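PDB 6RXD: histidine acid phosphatase from Bifidobacterium longum subsp. infantis, which probably removes phosphate groups from inositol polyphosphates such as phytate, and from 2,3-bisphosphoglycerate, as a multiple inositol polyphosphate phosphatase. Local coordinates for residues V446-Y451 against V477-E482; C483-V486 against W492-L495. All blocks are in the same frame, centred on the assembly; numbering follows the deposited sequence.

Contacts 1 and 2 follow one another along the chain and have centres about 8 Å apart. Both reach the mixed sheet of the histidine phosphatase fold. Contact 1 sets Phe-479 on a tryptophan of strand 445-453. Contact 2 folds the loop 483-486 back on residues 492-495. The two also touch directly. Phe-479 and Tyr-493 pack edge-to-face, and Tyr-451 CD2 lies 3.5 Å from Trp-492 CH2. The side chain of His-506 is about 9 Å from that of Phe-479 and about 6 Å from that of Cys-483. His-506 binds zinc in a structure of this protein, but that metal is not bound to this chain here.

Contact 1 of 2, residues V446-Y451 against V477-E482; sequences VQWDVY and VPFRSE
Trp-448 and Phe-479 form a T-shaped (edge-to-face) pair, and they are the two residues that meet between strand 445-453 and the loop 477-482. Phe-479 gives the edge and Trp-448 gives the face. The phenyl centroid is 5.0 Å from the centroid of the five-membered ring of the indole. The two planes are turned 68° apart. The leading atoms of the phenyl edge are CE1 and CZ. Phe-479 CZ rests over the indole, 3.6 Å from both NE1 and CE2 of Trp-448. Phe-479 CE1 lies further out, 3.5 Å from Trp-448 CZ2. That carbon in turn lies close to the phenyl plane.

Both rings swing beside their own backbone N, with CG anti to the carbonyl carbon (chi1 -71° for Trp-448). This rotation brings the far end of the indole nearer the loop, while the first bond of the Phe-479 side chain already points toward the strand. The two side chains cross at about a right angle.

Beyond Phe-479 the loop is braced within itself by a salt bridge of Arg-480, whose NE and NH2 hold the two oxygens of Glu-482 side-on, with Arg-480 NE 2.8 Å from Glu-482 OE1.

The aromatic pair is buried. Met-470 of strand 467-472 touches both rings. Leu-375, Leu-379 and Ile-382 of helix 372-386 pack on Trp-448, and Phe-378 adds another edge-to-face pair. Strand 445-453 itself runs antiparallel to both strand 34-44 and strand 467-472.

Contact 2 of 2, residues C483-V486 against W492-L495; sequences CTPV and WYKL
Val-486 N donates to Trp-492 O at 2.8 Å, which closes the loop 483-486 onto the short strand 493-494 of the mixed sheet of the histidine phosphatase fold. The same oxygen touches Pro-485 CB at 3.2 Å, and Val-486 CG2 lies beside Trp-492 CB.

Tyr-493 comes next. Its CG stands anti to the carbonyl carbon (chi1 -64°), which lays the ring under Pro-485. Pro-485 CB sits over one face in a CH-pi contact, 3.9 Å from the ring centroid and 16° off the normal. Pro-485 CD meets Tyr-493 CE1 nearer the rim. Cys-483 CB approaches the same CE1 to 3.5 Å. Its sulfur is in a disulfide with Cys-501, which ties the loop to helix 495-501. The hydroxyl of Tyr-493 is joined through a water to Cys-483 O. A leucine here has no ring face and no hydroxyl, so Pro-485 would probably lose its CH-pi support and the water on Cys-483 O would be likely to lose one of its anchors.

Lys-494 is the N-cap residue of helix 495-501. Its CG lies alongside Val-486 CG1, and its extended chain carries NZ to the backbone oxygens of Asp-512 and Arg-514. Leu-495 starts the helix and packs on helix 372-386. A second water bridges the two segments: it accepts from Lys-494 N and donates to Thr-484 O, both at 2.8 Å.

Contact 1 of 2, residues V446-Y451 against V477-E482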
loop_
_atom_site.group_PDB
_atom_site.type_symbol
_atom_site.label_atom_id
_atom_site.label_comp_id
_atom_site.label_asym_id
_atom_site.label_seq_id
_atom_site.Cartn_x
_atom_site.Cartn_y
_atom_site.Cartn_z
ATOM N N VAL A 446 0.092 -1.168 -10.155
ATOM C CA VAL A 446 -0.641 -1.337 -11.392
ATOM C C VAL A 446 0.307 -0.930 -12.505
ATOM O O VAL A 446 0.967 0.099 -12.404
ATOM C CB VAL A 446 -1.890 -0.434 -11.418
ATOM C CG1 VAL A 446 -2.517 -0.415 -12.816
ATOM C CG2 VAL A 446 -2.914 -0.904 -10.355
ATOM N N GLN A 447 0.399 -1.745 -13.549
ATOM C CA GLN A 447 1.231 -1.411 -14.705
ATOM C C GLN A 447 0.407 -1.550 -15.982
ATOM O O GLN A 447 -0.401 -2.479 -16.108
ATOM C CB GLN A 447 2.447 -2.340 -14.760
ATOM C CG GLN A 447 3.355 -2.242 -13.525
ATOM C CD GLN A 447 4.630 -3.028 -13.679
ATOM O OE1 GLN A 447 5.274 -2.994 -14.731
ATOM N NE2 GLN A 447 5.008 -3.743 -12.627
ATOM N N TRP A 448 0.591 -0.631 -16.924
ATOM C CA TRP A 448 -0.065 -0.764 -18.226
ATOM C C TRP A 448 1.002 -0.809 -19.293
ATOM O O TRP A 448 1.943 -0.003 -19.258
ATOM C CB TRP A 448 -0.952 0.444 -18.534
ATOM C CG TRP A 448 -2.212 0.574 -17.724
ATOM C CD1 TRP A 448 -2.643 -0.237 -16.713
ATOM C CD2 TRP A 448 -3.194 1.601 -17.868
ATOM N NE1 TRP A 448 -3.842 0.233 -16.216
ATOM C CE2 TRP A 448 -4.198 1.360 -16.911
ATOM C CE3 TRP A 448 -3.320 2.699 -18.723
ATOM C CZ2 TRP A 448 -5.322 2.188 -16.776
ATOM C CZ3 TRP A 448 -4.432 3.526 -18.591
ATOM C CH2 TRP A 448 -5.421 3.256 -17.628
ATOM N N ASP A 449 0.836 -1.717 -20.255
ATOM C CA ASP A 449 1.691 -1.752 -21.441
ATOM C C ASP A 449 0.900 -1.273 -22.646
ATOM O O ASP A 449 -0.264 -1.637 -22.802
ATOM C CB ASP A 449 2.171 -3.177 -21.713
ATOM C CG ASP A 449 3.003 -3.738 -20.583
ATOM O OD1 ASP A 449 3.732 -2.965 -19.936
ATOM O OD2 ASP A 449 2.921 -4.956 -20.332
ATOM N N VAL A 450 1.536 -0.473 -23.504
ATOM C CA VAL A 450 0.850 0.069 -24.669
ATOM C C VAL A 450 1.615 -0.275 -25.932
ATOM O O VAL A 450 2.816 -0.013 -26.030
ATOM C CB VAL A 450 0.699 1.605 -24.577
ATOM C CG1 VAL A 450 -0.112 2.142 -25.762
ATOM C CG2 VAL A 450 0.037 1.993 -23.266
ATOM N N TYR A 451 0.918 -0.879 -26.886
ATOM C CA TYR A 451 1.523 -1.252 -28.156
ATOM C C TYR A 451 0.792 -0.539 -29.286
ATOM O O TYR A 451 -0.328 -0.051 -29.105
ATOM C CB TYR A 451 1.415 -2.762 -28.373
ATOM C CG TYR A 451 2.412 -3.644 -27.637
ATOM C CD1 TYR A 451 3.073 -4.662 -28.307
ATOM C CD2 TYR A 451 2.680 -3.476 -26.283
ATOM C CE1 TYR A 451 3.960 -5.499 -27.653
ATOM C CE2 TYR A 451 3.579 -4.314 -25.620
ATOM C CZ TYR A 451 4.207 -5.317 -26.311
ATOM O OH TYR A 451 5.095 -6.153 -25.666
ATOM N N VAL A 477 -4.524 -9.028 -15.861
ATOM C CA VAL A 477 -5.951 -9.009 -15.583
ATOM C C VAL A 477 -6.678 -8.263 -16.687
ATOM O O VAL A 477 -6.102 -7.391 -17.339
ATOM C CB VAL A 477 -6.262 -8.340 -14.217
ATOM C CG1 VAL A 477 -5.718 -9.182 -13.068
ATOM C CG2 VAL A 477 -5.710 -6.915 -14.170
ATOM N N PRO A 478 -7.950 -8.611 -16.905
ATOM C CA PRO A 478 -8.783 -7.798 -17.789
ATOM C C PRO A 478 -9.044 -6.450 -17.147
ATOM O O PRO A 478 -8.942 -6.306 -15.925
ATOM C CB PRO A 478 -10.092 -8.592 -17.869
ATOM C CG PRO A 478 -10.121 -9.431 -16.614
ATOM C CD PRO A 478 -8.671 -9.772 -16.348
ATOM N N PHE A 479 -9.370 -5.461 -17.962
ATOM C CA PHE A 479 -9.963 -4.245 -17.434
ATOM C C PHE A 479 -11.383 -4.567 -16.978
ATOM O O PHE A 479 -11.859 -5.697 -17.168
ATOM C CB PHE A 479 -9.927 -3.135 -18.489
ATOM C CG PHE A 479 -8.591 -2.415 -18.563
ATOM C CD1 PHE A 479 -8.377 -1.249 -17.840
ATOM C CD2 PHE A 479 -7.553 -2.916 -19.343
ATOM C CE1 PHE A 479 -7.161 -0.586 -17.906
ATOM C CE2 PHE A 479 -6.331 -2.257 -19.410
ATOM C CZ PHE A 479 -6.137 -1.089 -18.680
ATOM N N ARG A 480 -12.046 -3.604 -16.343
ATOM C CA ARG A 480 -13.365 -3.835 -15.748
ATOM C C ARG A 480 -14.363 -4.332 -16.783
ATOM O O ARG A 480 -14.224 -4.046 -17.973
ATOM C CB ARG A 480 -13.880 -2.556 -15.075
ATOM C CG ARG A 480 -13.886 -1.354 -15.989
ATOM C CD ARG A 480 -14.337 -0.089 -15.241
ATOM N NE ARG A 480 -15.595 -0.326 -14.536
ATOM C CZ ARG A 480 -15.892 0.120 -13.317
ATOM N NH1 ARG A 480 -15.031 0.863 -12.623
ATOM N NH2 ARG A 480 -17.077 -0.173 -12.786
ATOM N N SER A 481 -15.361 -5.083 -16.325
ATOM C CA SER A 481 -16.225 -5.870 -17.210
ATOM C C SER A 481 -16.975 -5.066 -18.270
ATOM O O SER A 481 -17.363 -5.612 -19.302
ATOM C CB SER A 481 -17.221 -6.679 -16.377
ATOM O OG SER A 481 -18.136 -5.808 -15.745
ATOM N N GLU A 482 -17.179 -3.774 -18.038
ATOM C CA GLU A 482 -17.846 -2.962 -19.050
ATOM C C GLU A 482 -16.976 -2.784 -20.297
ATOM O O GLU A 482 -17.488 -2.546 -21.401
ATOM C CB GLU A 482 -18.230 -1.599 -18.466
ATOM C CG GLU A 482 -19.201 -1.665 -17.297
ATOM C CD GLU A 482 -18.503 -1.599 -15.947
ATOM O OE1 GLU A 482 -17.337 -2.050 -15.835
ATOM O OE2 GLU A 482 -19.115 -1.078 -14.992
#

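Contact 2 of 2, residues C483-V486 against W492-L495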
loop_
_atom_site.group_PDB
_atom_site.type_symbol
_atom_site.label_atom_id
_atom_site.label_comp_id
_atom_site.label_asym_id
_atom_site.label_seq_id
_atom_site.Cartn_x
_atom_site.Cartn_y
_atom_site.Cartn_z
ATOM N N CYS A 483 -15.660 -2.889 -20.124
ATOM C CA CYS A 483 -14.725 -2.668 -21.230
ATOM C C CYS A 483 -14.697 -3.831 -22.207
ATOM O O CYS A 483 -14.670 -4.988 -21.793
ATOM C CB CYS A 483 -13.304 -2.447 -20.704
ATOM S SG CYS A 483 -13.119 -1.006 -19.634
ATOM N N THR A 484 -14.672 -3.518 -23.503
ATOM C CA THR A 484 -14.604 -4.538 -24.551
ATOM C C THR A 484 -13.188 -4.612 -25.103
ATOM O O THR A 484 -12.668 -3.605 -25.566
ATOM C CB THR A 484 -15.524 -4.167 -25.726
ATOM O OG1 THR A 484 -16.872 -4.073 -25.262
ATOM C CG2 THR A 484 -15.444 -5.211 -26.839
ATOM N N PRO A 485 -12.555 -5.802 -25.055
ATOM C CA PRO A 485 -11.186 -5.900 -25.583
ATOM C C PRO A 485 -11.133 -5.931 -27.103
ATOM O O PRO A 485 -12.172 -5.894 -27.765
ATOM C CB PRO A 485 -10.655 -7.220 -24.987
ATOM C CG PRO A 485 -11.864 -7.982 -24.570
ATOM C CD PRO A 485 -12.937 -6.972 -24.247
ATOM N N VAL A 486 -9.928 -6.004 -27.660
ATOM C CA VAL A 486 -9.768 -5.851 -29.105
ATOM C C VAL A 486 -10.283 -7.047 -29.895
ATOM O O VAL A 486 -10.523 -6.953 -31.100
ATOM C CB VAL A 486 -8.301 -5.622 -29.481
ATOM C CG1 VAL A 486 -7.789 -4.346 -28.830
ATOM C CG2 VAL A 486 -7.448 -6.839 -29.078
ATOM N N TRP A 492 -6.084 -7.314 -24.287
ATOM C CA TRP A 492 -5.675 -6.027 -24.838
ATOM C C TRP A 492 -6.907 -5.208 -25.208
ATOM O O TRP A 492 -7.884 -5.754 -25.719
ATOM C CB TRP A 492 -4.784 -6.227 -26.072
ATOM C CG TRP A 492 -3.508 -6.915 -25.732
ATOM C CD1 TRP A 492 -3.310 -8.264 -25.588
ATOM C CD2 TRP A 492 -2.245 -6.293 -25.470
ATOM N NE1 TRP A 492 -2.004 -8.515 -25.243
ATOM C CE2 TRP A 492 -1.327 -7.321 -25.165
ATOM C CE3 TRP A 492 -1.803 -4.962 -25.456
ATOM C CZ2 TRP A 492 0.015 -7.064 -24.855
ATOM C CZ3 TRP A 492 -0.475 -4.705 -25.150
ATOM C CH2 TRP A 492 0.422 -5.753 -24.856
ATOM N N TYR A 493 -6.834 -3.895 -24.965
ATOM C CA TYR A 493 -7.958 -2.983 -25.187
ATOM C C TYR A 493 -7.506 -1.746 -25.946
ATOM O O TYR A 493 -6.437 -1.190 -25.659
ATOM C CB TYR A 493 -8.507 -2.511 -23.843
ATOM C CG TYR A 493 -9.086 -3.606 -22.995
ATOM C CD1 TYR A 493 -10.458 -3.758 -22.891
ATOM C CD2 TYR A 493 -8.264 -4.497 -22.306
ATOM C CE1 TYR A 493 -11.007 -4.761 -22.102
ATOM C CE2 TYR A 493 -8.809 -5.512 -21.508
ATOM C CZ TYR A 493 -10.176 -5.631 -21.417
ATOM O OH TYR A 493 -10.727 -6.616 -20.633
ATOM N N LYS A 494 -8.341 -1.282 -26.872
ATOM C CA LYS A 494 -8.053 -0.036 -27.581
ATOM C C LYS A 494 -8.018 1.144 -26.618
ATOM O O LYS A 494 -8.804 1.205 -25.659
ATOM C CB LYS A 494 -9.114 0.242 -28.636
ATOM C CG LYS A 494 -8.987 -0.575 -29.908
ATOM C CD LYS A 494 -9.907 0.018 -30.978
ATOM C CE LYS A 494 -9.864 -0.805 -32.270
ATOM N NZ LYS A 494 -10.824 -0.279 -33.305
ATOM N N LEU A 495 -7.116 2.083 -26.886
ATOM C CA LEU A 495 -7.030 3.301 -26.084
ATOM C C LEU A 495 -8.346 4.077 -26.127
ATOM O O LEU A 495 -8.785 4.631 -25.115
ATOM C CB LEU A 495 -5.878 4.176 -26.577
ATOM C CG LEU A 495 -5.663 5.504 -25.845
ATOM C CD1 LEU A 495 -5.290 5.275 -24.397
ATOM C CD2 LEU A 495 -4.582 6.306 -26.554
HETATM O O HOH W 1 -13.274 -6.262 -19.829
HETATM O O HOH W 2 -10.718 -2.691 -27.287
#